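Local coordinates for regulatory Subunit of Protein Kinase A (cAMP-dependent) from Euglena gracilis (PDB 6RSX) that binds two cAMP molecules, one in each cyclic nucleotide-binding domain, and thereby probably controls the activity of the protein kinase A catalytic subunit, at residues L116-M119 against P123-A126; R154-Y159 against T173-M178; S239-Q244 against E264-L269. All blocks are in the same frame, centred on the assembly; numbering follows the deposited sequence.

Contact 1 (L116-M119 against P123-A126); sequences LALM and PRAA. With CMP (adenosine-3',5'-cyclic-monophosphate), chain B.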
loop_
_atom_site.group_PDB
_atom_site.type_symbol
_atom_site.label_atom_id
_atom_site.label_comp_id
_atom_site.label_asym_id
_atom_site.label_seq_id
_atom_site.Cartn_x
_atom_site.Cartn_y
_atom_site.Cartn_z
ATOM N N LEU A 116 -5.238 -12.947 -5.337
ATOM C CA LEU A 116 -5.879 -12.787 -6.642
ATOM C C LEU A 116 -6.713 -14.020 -6.978
ATOM O O LEU A 116 -7.873 -13.904 -7.399
ATOM C CB LEU A 116 -4.852 -12.585 -7.732
ATOM C CG LEU A 116 -4.018 -11.263 -7.661
ATOM C CD1 LEU A 116 -3.033 -11.241 -8.803
ATOM C CD2 LEU A 116 -4.938 -10.046 -7.696
ATOM N N ALA A 117 -6.136 -15.208 -6.771
ATOM C CA ALA A 117 -6.881 -16.448 -7.101
ATOM C C ALA A 117 -8.147 -16.568 -6.262
ATOM O O ALA A 117 -9.190 -17.066 -6.735
ATOM C CB ALA A 117 -5.978 -17.672 -6.875
ATOM N N LEU A 118 -8.072 -16.159 -4.993
ATOM C CA LEU A 118 -9.224 -16.252 -4.109
ATOM C C LEU A 118 -10.269 -15.184 -4.432
ATOM O O LEU A 118 -11.464 -15.423 -4.234
ATOM C CB LEU A 118 -8.808 -16.173 -2.644
ATOM C CG LEU A 118 -7.680 -17.099 -2.124
ATOM C CD1 LEU A 118 -7.567 -17.292 -0.579
ATOM C CD2 LEU A 118 -7.498 -18.372 -2.835
ATOM N N MET A 119 -9.844 -14.028 -4.942
ATOM C CA MET A 119 -10.810 -12.989 -5.281
ATOM C C MET A 119 -11.480 -13.258 -6.620
ATOM O O MET A 119 -12.711 -13.258 -6.712
ATOM C CB MET A 119 -10.129 -11.621 -5.312
ATOM C CG MET A 119 -9.569 -11.221 -3.987
ATOM S SD MET A 119 -8.379 -9.879 -4.139
ATOM C CE MET A 119 -9.344 -8.560 -4.889
ATOM N N PRO A 123 -6.371 -18.838 -11.969
ATOM C CA PRO A 123 -5.206 -19.603 -11.514
ATOM C C PRO A 123 -4.166 -18.645 -10.943
ATOM O O PRO A 123 -4.128 -17.474 -11.318
ATOM C CB PRO A 123 -4.659 -20.232 -12.794
ATOM C CG PRO A 123 -5.863 -20.193 -13.785
ATOM C CD PRO A 123 -6.509 -18.868 -13.437
ATOM N N ARG A 124 -3.299 -19.165 -10.074
ATOM C CA ARG A 124 -2.221 -18.286 -9.525
ATOM C C ARG A 124 -1.472 -17.544 -10.626
ATOM O O ARG A 124 -1.035 -18.125 -11.631
ATOM C CB ARG A 124 -1.204 -19.116 -8.726
ATOM C CG ARG A 124 -1.698 -19.890 -7.494
ATOM C CD ARG A 124 -2.410 -18.996 -6.468
ATOM N NE ARG A 124 -2.662 -19.742 -5.238
ATOM C CZ ARG A 124 -3.178 -19.192 -4.153
ATOM N NH1 ARG A 124 -3.484 -17.888 -4.179
ATOM N NH2 ARG A 124 -3.331 -19.941 -3.044
ATOM N N ALA A 125 -1.206 -16.241 -10.402
ATOM C CA ALA A 125 -0.505 -15.404 -11.380
ATOM C C ALA A 125 1.034 -15.447 -11.273
ATOM O O ALA A 125 1.729 -14.908 -12.139
ATOM C CB ALA A 125 -0.986 -13.936 -11.250
ATOM N N ALA A 126 1.572 -16.058 -10.225
ATOM C CA ALA A 126 3.004 -16.090 -10.010
ATOM C C ALA A 126 3.306 -17.310 -9.169
ATOM O O ALA A 126 2.448 -17.790 -8.417
ATOM C CB ALA A 126 3.453 -14.798 -9.299
HETATM P P CMP B . -2.264 -15.112 -6.760
HETATM O O1P CMP B . -3.441 -15.793 -5.983
HETATM O O2P CMP B . -2.281 -14.875 -8.212
HETATM O "O5'" CMP B . -0.940 -16.002 -6.552
HETATM C "C5'" CMP B . 0.358 -15.447 -6.756
HETATM C "C4'" CMP B . 0.416 -14.173 -5.966
HETATM O "O4'" CMP B . 1.624 -13.420 -6.132
HETATM C "C3'" CMP B . -0.642 -13.174 -6.360
HETATM O "O3'" CMP B . -1.935 -13.613 -6.007
HETATM C "C2'" CMP B . -0.171 -11.898 -5.657
HETATM O "O2'" CMP B . -0.636 -11.920 -4.317
HETATM C "C1'" CMP B . 1.372 -12.094 -5.672
HETATM N N9 CMP B . 2.086 -11.181 -6.557
HETATM C C8 CMP B . 3.195 -10.443 -6.201
HETATM N N7 CMP B . 3.610 -9.779 -7.265
HETATM C C5 CMP B . 2.755 -10.059 -8.259
HETATM C C6 CMP B . 2.756 -9.581 -9.541
HETATM N N6 CMP B . 3.639 -8.662 -10.219
HETATM N N1 CMP B . 1.823 -9.931 -10.399
HETATM C C2 CMP B . 0.879 -10.829 -9.983
HETATM N N3 CMP B . 0.847 -11.314 -8.698
HETATM C C4 CMP B . 1.816 -10.925 -7.840
#

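Contact 2 (R154-Y159 against T173-M178); sequences RKRRQY and TSYERM. With CMP (adenosine-3',5'-cyclic-monophosphate), chain B.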
loop_
_atom_site.group_PDB
_atom_site.type_symbol
_atom_site.label_atom_id
_atom_site.label_comp_id
_atom_site.label_asym_id
_atom_site.label_seq_id
_atom_site.Cartn_x
_atom_site.Cartn_y
_atom_site.Cartn_z
ATOM N N ARG A 154 -13.664 -4.245 -4.182
ATOM C CA ARG A 154 -14.298 -2.952 -4.430
ATOM C C ARG A 154 -13.274 -1.819 -4.488
ATOM O O ARG A 154 -13.298 -0.988 -5.404
ATOM C CB ARG A 154 -15.337 -2.672 -3.348
ATOM C CG ARG A 154 -15.948 -1.290 -3.480
ATOM C CD ARG A 154 -17.228 -1.184 -2.699
ATOM N NE ARG A 154 -17.017 -1.430 -1.279
ATOM C CZ ARG A 154 -17.576 -2.430 -0.611
ATOM N NH1 ARG A 154 -18.392 -3.271 -1.238
ATOM N NH2 ARG A 154 -17.322 -2.580 0.684
ATOM N N LYS A 155 -12.376 -1.766 -3.504
ATOM C CA LYS A 155 -11.391 -0.688 -3.433
ATOM C C LYS A 155 -10.502 -0.680 -4.674
ATOM O O LYS A 155 -10.202 0.386 -5.240
ATOM C CB LYS A 155 -10.567 -0.856 -2.157
ATOM C CG LYS A 155 -9.482 0.230 -1.928
ATOM C CD LYS A 155 -9.959 1.271 -0.967
ATOM C CE LYS A 155 -8.872 2.362 -0.770
ATOM N NZ LYS A 155 -7.760 1.937 0.158
ATOM N N ARG A 156 -10.075 -1.865 -5.129
ATOM C CA ARG A 156 -9.208 -1.895 -6.296
ATOM C C ARG A 156 -9.955 -1.428 -7.533
ATOM O O ARG A 156 -9.405 -0.675 -8.357
ATOM C CB ARG A 156 -8.628 -3.292 -6.483
ATOM C CG ARG A 156 -7.600 -3.659 -5.406
ATOM C CD ARG A 156 -7.152 -5.123 -5.495
ATOM N NE ARG A 156 -6.097 -5.381 -4.508
ATOM C CZ ARG A 156 -5.284 -6.436 -4.533
ATOM N NH1 ARG A 156 -5.411 -7.355 -5.494
ATOM N NH2 ARG A 156 -4.346 -6.577 -3.598
ATOM N N ARG A 157 -11.207 -1.867 -7.684
ATOM C CA ARG A 157 -12.034 -1.428 -8.801
ATOM C C ARG A 157 -12.249 0.076 -8.761
ATOM O O ARG A 157 -12.111 0.766 -9.776
ATOM C CB ARG A 157 -13.381 -2.153 -8.771
ATOM C CG ARG A 157 -14.423 -1.566 -9.714
ATOM C CD ARG A 157 -15.495 -2.605 -10.007
ATOM N NE ARG A 157 -16.460 -2.112 -10.983
ATOM C CZ ARG A 157 -17.752 -1.932 -10.731
ATOM N NH1 ARG A 157 -18.555 -1.465 -11.680
ATOM N NH2 ARG A 157 -18.242 -2.230 -9.534
ATOM N N GLN A 158 -12.590 0.601 -7.589
ATOM C CA GLN A 158 -12.964 2.007 -7.499
ATOM C C GLN A 158 -11.821 2.940 -7.855
ATOM O O GLN A 158 -12.067 4.049 -8.334
ATOM C CB GLN A 158 -13.501 2.308 -6.107
ATOM C CG GLN A 158 -14.849 1.617 -5.918
ATOM C CD GLN A 158 -15.452 1.843 -4.539
ATOM O OE1 GLN A 158 -14.736 1.992 -3.543
ATOM N NE2 GLN A 158 -16.785 1.856 -4.479
ATOM N N TYR A 159 -10.577 2.524 -7.663
ATOM C CA TYR A 159 -9.462 3.427 -7.925
ATOM C C TYR A 159 -8.708 3.100 -9.211
ATOM O O TYR A 159 -7.714 3.762 -9.516
ATOM C CB TYR A 159 -8.523 3.421 -6.720
ATOM C CG TYR A 159 -9.082 4.223 -5.564
ATOM C CD1 TYR A 159 -8.890 5.600 -5.497
ATOM C CD2 TYR A 159 -9.846 3.622 -4.572
ATOM C CE1 TYR A 159 -9.412 6.356 -4.450
ATOM C CE2 TYR A 159 -10.366 4.368 -3.510
ATOM C CZ TYR A 159 -10.132 5.747 -3.461
ATOM O OH TYR A 159 -10.642 6.504 -2.435
ATOM N N THR A 173 3.411 -1.017 -12.555
ATOM C CA THR A 173 2.832 -2.164 -13.235
ATOM C C THR A 173 1.369 -2.345 -12.833
ATOM O O THR A 173 0.872 -1.762 -11.857
ATOM C CB THR A 173 3.580 -3.439 -12.876
ATOM O OG1 THR A 173 3.419 -3.673 -11.476
ATOM C CG2 THR A 173 5.039 -3.300 -13.185
ATOM N N SER A 174 0.681 -3.207 -13.576
ATOM C CA SER A 174 -0.715 -3.488 -13.257
ATOM C C SER A 174 -0.880 -3.965 -11.807
ATOM O O SER A 174 -1.795 -3.527 -11.096
ATOM C CB SER A 174 -1.256 -4.516 -14.242
ATOM O OG SER A 174 -2.469 -5.065 -13.764
ATOM N N TYR A 175 0.002 -4.847 -11.333
ATOM C CA TYR A 175 -0.169 -5.324 -9.962
ATOM C C TYR A 175 0.211 -4.237 -8.956
ATOM O O TYR A 175 -0.417 -4.129 -7.891
ATOM C CB TYR A 175 0.663 -6.578 -9.696
ATOM C CG TYR A 175 0.325 -7.163 -8.365
ATOM C CD1 TYR A 175 -0.912 -7.791 -8.158
ATOM C CD2 TYR A 175 1.222 -7.137 -7.329
ATOM C CE1 TYR A 175 -1.246 -8.306 -6.920
ATOM C CE2 TYR A 175 0.906 -7.640 -6.077
ATOM C CZ TYR A 175 -0.316 -8.265 -5.877
ATOM O OH TYR A 175 -0.636 -8.775 -4.622
ATOM N N GLU A 176 1.229 -3.438 -9.286
ATOM C CA GLU A 176 1.578 -2.295 -8.443
ATOM C C GLU A 176 0.403 -1.331 -8.304
ATOM O O GLU A 176 0.169 -0.783 -7.217
ATOM C CB GLU A 176 2.833 -1.597 -8.991
ATOM C CG GLU A 176 4.100 -2.336 -8.619
ATOM C CD GLU A 176 5.341 -1.815 -9.339
ATOM O OE1 GLU A 176 5.223 -1.160 -10.405
ATOM O OE2 GLU A 176 6.441 -2.078 -8.829
ATOM N N ARG A 177 -0.381 -1.140 -9.369
ATOM C CA ARG A 177 -1.602 -0.337 -9.245
ATOM C C ARG A 177 -2.570 -0.917 -8.216
ATOM O O ARG A 177 -3.198 -0.171 -7.457
ATOM C CB ARG A 177 -2.315 -0.206 -10.597
ATOM C CG ARG A 177 -1.606 0.731 -11.560
ATOM C CD ARG A 177 -2.330 0.861 -12.913
ATOM N NE ARG A 177 -1.680 1.934 -13.649
ATOM C CZ ARG A 177 -0.498 1.807 -14.254
ATOM N NH1 ARG A 177 0.123 0.628 -14.242
ATOM N NH2 ARG A 177 0.066 2.847 -14.876
ATOM N N MET A 178 -2.725 -2.248 -8.192
ATOM C CA MET A 178 -3.633 -2.859 -7.232
ATOM C C MET A 178 -3.172 -2.620 -5.801
ATOM O O MET A 178 -3.986 -2.319 -4.922
ATOM C CB MET A 178 -3.748 -4.365 -7.505
ATOM C CG MET A 178 -3.984 -4.685 -8.952
ATOM S SD MET A 178 -4.460 -6.425 -9.127
ATOM C CE MET A 178 -6.161 -6.463 -8.530
HETATM P P CMP B . -2.264 -15.112 -6.760
HETATM O O1P CMP B . -3.441 -15.793 -5.983
HETATM O O2P CMP B . -2.281 -14.875 -8.212
HETATM O "O5'" CMP B . -0.940 -16.002 -6.552
HETATM C "C5'" CMP B . 0.358 -15.447 -6.756
HETATM C "C4'" CMP B . 0.416 -14.173 -5.966
HETATM O "O4'" CMP B . 1.624 -13.420 -6.132
HETATM C "C3'" CMP B . -0.642 -13.174 -6.360
HETATM O "O3'" CMP B . -1.935 -13.613 -6.007
HETATM C "C2'" CMP B . -0.171 -11.898 -5.657
HETATM O "O2'" CMP B . -0.636 -11.920 -4.317
HETATM C "C1'" CMP B . 1.372 -12.094 -5.672
HETATM N N9 CMP B . 2.086 -11.181 -6.557
HETATM C C8 CMP B . 3.195 -10.443 -6.201
HETATM N N7 CMP B . 3.610 -9.779 -7.265
HETATM C C5 CMP B . 2.755 -10.059 -8.259
HETATM C C6 CMP B . 2.756 -9.581 -9.541
HETATM N N6 CMP B . 3.639 -8.662 -10.219
HETATM N N1 CMP B . 1.823 -9.931 -10.399
HETATM C C2 CMP B . 0.879 -10.829 -9.983
HETATM N N3 CMP B . 0.847 -11.314 -8.698
HETATM C C4 CMP B . 1.816 -10.925 -7.840
#

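Contact 3 (S239-Q244 against E264-L269); sequences SLMFNQ and ESFTAL. With CMP (adenosine-3',5'-cyclic-monophosphate), chain C.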
loop_
_atom_site.group_PDB
_atom_site.type_symbol
_atom_site.label_atom_id
_atom_site.label_comp_id
_atom_site.label_asym_id
_atom_site.label_seq_id
_atom_site.Cartn_x
_atom_site.Cartn_y
_atom_site.Cartn_z
ATOM N N SER A 239 9.239 15.863 2.945
ATOM C CA SER A 239 9.450 15.496 4.338
ATOM C C SER A 239 9.643 13.995 4.477
ATOM O O SER A 239 10.439 13.531 5.299
ATOM C CB SER A 239 8.278 15.967 5.199
ATOM O OG SER A 239 7.024 15.546 4.660
ATOM N N LEU A 240 8.917 13.213 3.677
ATOM C CA LEU A 240 9.013 11.774 3.818
ATOM C C LEU A 240 10.249 11.226 3.129
ATOM O O LEU A 240 10.888 10.311 3.653
ATOM C CB LEU A 240 7.743 11.116 3.269
ATOM C CG LEU A 240 6.440 11.465 3.991
ATOM C CD1 LEU A 240 5.258 10.715 3.343
ATOM C CD2 LEU A 240 6.520 11.180 5.478
ATOM N N MET A 241 10.607 11.761 1.955
ATOM C CA MET A 241 11.724 11.192 1.205
ATOM C C MET A 241 13.060 11.473 1.885
ATOM O O MET A 241 13.983 10.649 1.821
ATOM C CB MET A 241 11.734 11.727 -0.226
ATOM C CG MET A 241 10.520 11.318 -1.030
ATOM S SD MET A 241 10.421 12.055 -2.660
ATOM C CE MET A 241 11.645 11.094 -3.555
ATOM N N PHE A 242 13.184 12.632 2.534
ATOM C CA PHE A 242 14.453 13.088 3.093
ATOM C C PHE A 242 14.408 13.202 4.609
ATOM O O PHE A 242 15.350 13.736 5.212
ATOM C CB PHE A 242 14.844 14.430 2.479
ATOM C CG PHE A 242 14.761 14.446 0.989
ATOM C CD1 PHE A 242 15.468 13.527 0.236
ATOM C CD2 PHE A 242 13.979 15.385 0.337
ATOM C CE1 PHE A 242 15.392 13.531 -1.139
ATOM C CE2 PHE A 242 13.899 15.396 -1.044
ATOM C CZ PHE A 242 14.610 14.469 -1.781
ATOM N N ASN A 243 13.338 12.720 5.234
ATOM C CA ASN A 243 13.165 12.740 6.686
ATOM C C ASN A 243 13.516 14.113 7.267
ATOM O O ASN A 243 14.471 14.285 8.024
ATOM C CB ASN A 243 13.997 11.641 7.352
ATOM C CG ASN A 243 13.446 11.247 8.704
ATOM O OD1 ASN A 243 12.666 11.985 9.313
ATOM N ND2 ASN A 243 13.842 10.075 9.181
ATOM N N GLN A 244 12.694 15.088 6.891
ATOM C CA GLN A 244 12.869 16.456 7.344
ATOM C C GLN A 244 11.500 17.087 7.553
ATOM O O GLN A 244 10.484 16.533 7.107
ATOM C CB GLN A 244 13.682 17.254 6.323
ATOM C CG GLN A 244 12.871 17.649 5.093
ATOM C CD GLN A 244 13.721 17.953 3.864
ATOM O OE1 GLN A 244 14.889 17.557 3.778
ATOM N NE2 GLN A 244 13.127 18.647 2.899
ATOM N N GLU A 264 4.817 4.928 6.416
ATOM C CA GLU A 264 5.217 3.532 6.208
ATOM C C GLU A 264 4.847 3.038 4.806
ATOM O O GLU A 264 5.667 2.426 4.114
ATOM C CB GLU A 264 4.579 2.660 7.294
ATOM C CG GLU A 264 5.000 1.195 7.288
ATOM C CD GLU A 264 4.244 0.341 8.329
ATOM O OE1 GLU A 264 3.171 0.746 8.816
ATOM O OE2 GLU A 264 4.720 -0.757 8.669
ATOM N N SER A 265 3.617 3.320 4.359
ATOM C CA SER A 265 3.175 2.910 3.024
ATOM C C SER A 265 3.894 3.683 1.933
ATOM O O SER A 265 4.277 3.109 0.908
ATOM C CB SER A 265 1.669 3.126 2.871
ATOM O OG SER A 265 0.938 2.279 3.721
ATOM N N PHE A 266 4.045 4.999 2.111
ATOM C CA PHE A 266 4.817 5.774 1.145
ATOM C C PHE A 266 6.194 5.151 0.929
ATOM O O PHE A 266 6.608 4.879 -0.206
ATOM C CB PHE A 266 4.930 7.228 1.616
ATOM C CG PHE A 266 5.724 8.090 0.690
ATOM C CD1 PHE A 266 5.156 8.560 -0.481
ATOM C CD2 PHE A 266 7.041 8.417 0.984
ATOM C CE1 PHE A 266 5.882 9.362 -1.346
ATOM C CE2 PHE A 266 7.779 9.207 0.129
ATOM C CZ PHE A 266 7.205 9.682 -1.043
ATOM N N THR A 267 6.892 4.855 2.015
ATOM C CA THR A 267 8.241 4.328 1.878
ATOM C C THR A 267 8.225 2.959 1.205
ATOM O O THR A 267 9.040 2.685 0.313
ATOM C CB THR A 267 8.908 4.291 3.263
ATOM O OG1 THR A 267 8.984 5.630 3.776
ATOM C CG2 THR A 267 10.311 3.736 3.187
ATOM N N ALA A 268 7.279 2.103 1.593
ATOM C CA ALA A 268 7.164 0.772 0.992
ATOM C C ALA A 268 6.897 0.848 -0.509
ATOM O O ALA A 268 7.426 0.039 -1.278
ATOM C CB ALA A 268 6.060 -0.022 1.697
ATOM N N LEU A 269 6.079 1.803 -0.951
ATOM C CA LEU A 269 5.636 1.853 -2.341
ATOM C C LEU A 269 6.377 2.911 -3.177
ATOM O O LEU A 269 5.983 3.182 -4.317
ATOM C CB LEU A 269 4.117 2.078 -2.376
ATOM C CG LEU A 269 3.287 0.995 -1.643
ATOM C CD1 LEU A 269 1.793 1.272 -1.650
ATOM C CD2 LEU A 269 3.536 -0.391 -2.223
HETATM P P CMP C . 6.797 18.837 2.012
HETATM O O1P CMP C . 6.768 17.350 2.696
HETATM O O2P CMP C . 7.985 19.667 2.303
HETATM O "O5'" CMP C . 5.554 19.647 2.598
HETATM C "C5'" CMP C . 5.061 20.785 1.880
HETATM C "C4'" CMP C . 4.983 20.414 0.423
HETATM O "O4'" CMP C . 4.591 21.470 -0.469
HETATM C "C3'" CMP C . 6.245 19.912 -0.225
HETATM O "O3'" CMP C . 6.715 18.689 0.337
HETATM C "C2'" CMP C . 5.823 19.828 -1.684
HETATM O "O2'" CMP C . 5.091 18.603 -1.883
HETATM C "C1'" CMP C . 4.812 20.995 -1.779
HETATM N N9 CMP C . 5.234 22.083 -2.667
HETATM C C8 CMP C . 4.524 22.535 -3.706
HETATM N N7 CMP C . 5.216 23.521 -4.268
HETATM C C5 CMP C . 6.337 23.683 -3.545
HETATM C C6 CMP C . 7.373 24.569 -3.704
HETATM N N6 CMP C . 7.592 25.593 -4.685
HETATM N N1 CMP C . 8.404 24.542 -2.881
HETATM C C2 CMP C . 8.418 23.636 -1.866
HETATM N N3 CMP C . 7.388 22.738 -1.707
HETATM C C4 CMP C . 6.359 22.799 -2.553
#

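Contact 1 (L116-M119 against P123-A126)
A117 and R124 meet beside the cyclic phosphate of cAMP, within the phosphate-binding cassette of the first cyclic nucleotide-binding domain. The A117 methyl CB lies 3.7 Å from R124 NH1, oblique to the guanidinium plane. L118 CD2 approaches the same nitrogen obliquely and more loosely. R124 leaves its backbone pointing away from helix 115-120. A bend at chi2 (-55°) brings its end back, and the guanidinium then meets O1P at its edge, in plane. R124 NH1 donates to cAMP O1P at 2.8 Å. A117 N donates to the same O1P at 2.9 Å, nearly straight at 164°. Two hydrogen bonds, one from each segment, thus grip one oxygen. The start of the helix probably adds a favourable electrostatic pull on the phosphate. L116 N adds a weak bond to O3'. The loop takes the other exocyclic oxygen: A125 N reaches O2P at 2.8 Å, with an angle of 167°. R124 has further partners. NH2 forms a salt bridge with D79 and a hydrogen bond to N80 O, and NH1 also donates to G114 O. The apolar part of the contact is thin. L116 CD1 sits 4.2 Å from A125 CB, and both side chains lie against the nucleotide. The A125 methyl reaches the adenine, with CB 3.8 Å from cAMP C2.

Contact 2 (R154-Y159 against T173-M178)
R156 and M178 cross at about a right angle where helix 149-165 meets helix 174-183. The second helix carries Y175, the aromatic lid over cAMP in the first cyclic nucleotide-binding domain, comparable to the aromatic cap of other protein kinase A regulatory subunits. The R156 chain is extended from CG to NE and runs past M178. M178 CB covers one face of its guanidinium, 3.7 Å above the plane and offset toward the rim. The M178 chain bends at chi3 (74°), and this carries CE to 3.3 Å from R156 NH1. M178 has two conformers, so this methyl contact is less certain than that of CB. R156 NH2 lies 4.4 Å from Y175 OH, oblique to the guanidinium plane. D182 OD2 forms a salt bridge with R156 NH2. E115 OE2 forms a second one and also takes a hydrogen bond from Y175 OH, so this acid is shared by the two side chains. The two acids are likely to limit the turning of the guanidinium. Next comes the nucleotide. Y175 starts out pointing away from helix 149-165, with CG opposite its backbone N (chi1 -172°). This lays the ring flat against the adenine side of the nucleotide, with cAMP C4 3.7 Å from its plane, over its centre. Y175 OH is 3.2 Å from cAMP O2'. Farther out, T173 and E176 form a capping box that closes the first turn of the helix bearing Y175. E176 N donates to T173 OG1 at 3.1 Å. In return T173 N donates to E176 OE1 at 2.8 Å, on the anti side and 19° out of the carboxylate plane.

Contact 3 (S239-Q244 against E264-L269)
L240 and F266 form the tight half of this contact between helices 237-242 and 263-269. L240 CB lies 3.6 Å from F266 CD2, oblique to the ring. L240 CD1 adds a second touch, 3.7 Å from the same CD2. M241 comes in at the ring edge, in plane, with CG 3.6 Å from F266 CE2. The phenyl group reaches across because F266 CG is anti to its own backbone N (chi1 179°). F205 and L277 also pack against the ring. With F266 cut back to an alanine, L240 and M241 would probably lose their apolar partner from segment 264-269, and a gap would open between the helices. The outer side is looser. M241 is partly exposed and leans on E274 and L277 of helix 274-280. E264 is exposed and forms a salt bridge with R46. One residue before L240, S239 meets the nucleotide instead. S239 OG donates to cAMP O1P at 2.7 Å, and S239 N donates to the same oxygen at 2.9 Å. Through F266 the phosphate-binding cassette helix packs on the helix after the beta-roll, as in other cyclic nucleotide-binding domains.

Contacts 1 and 3 are both buried, and each uses the short phosphate-site helix of its own domain. Their centres are 30 Å apart, on opposite sides of the chain centre. In contact 1 the segments touch little directly and are joined by polar bonds to the phosphate. Contact 3 is apolar between its segments and meets cAMP only through S239. Contact 2 is partly buried and mixes a charged guanidinium with methionine and aromatic packing. It shares its cAMP with contact 1 and touches it mainly through L116, which packs on R156, Y175 and M178. Contact 3 does not touch contact 2, but L269 packs on M180 and A183 of helix 174-183, which contact 2 uses.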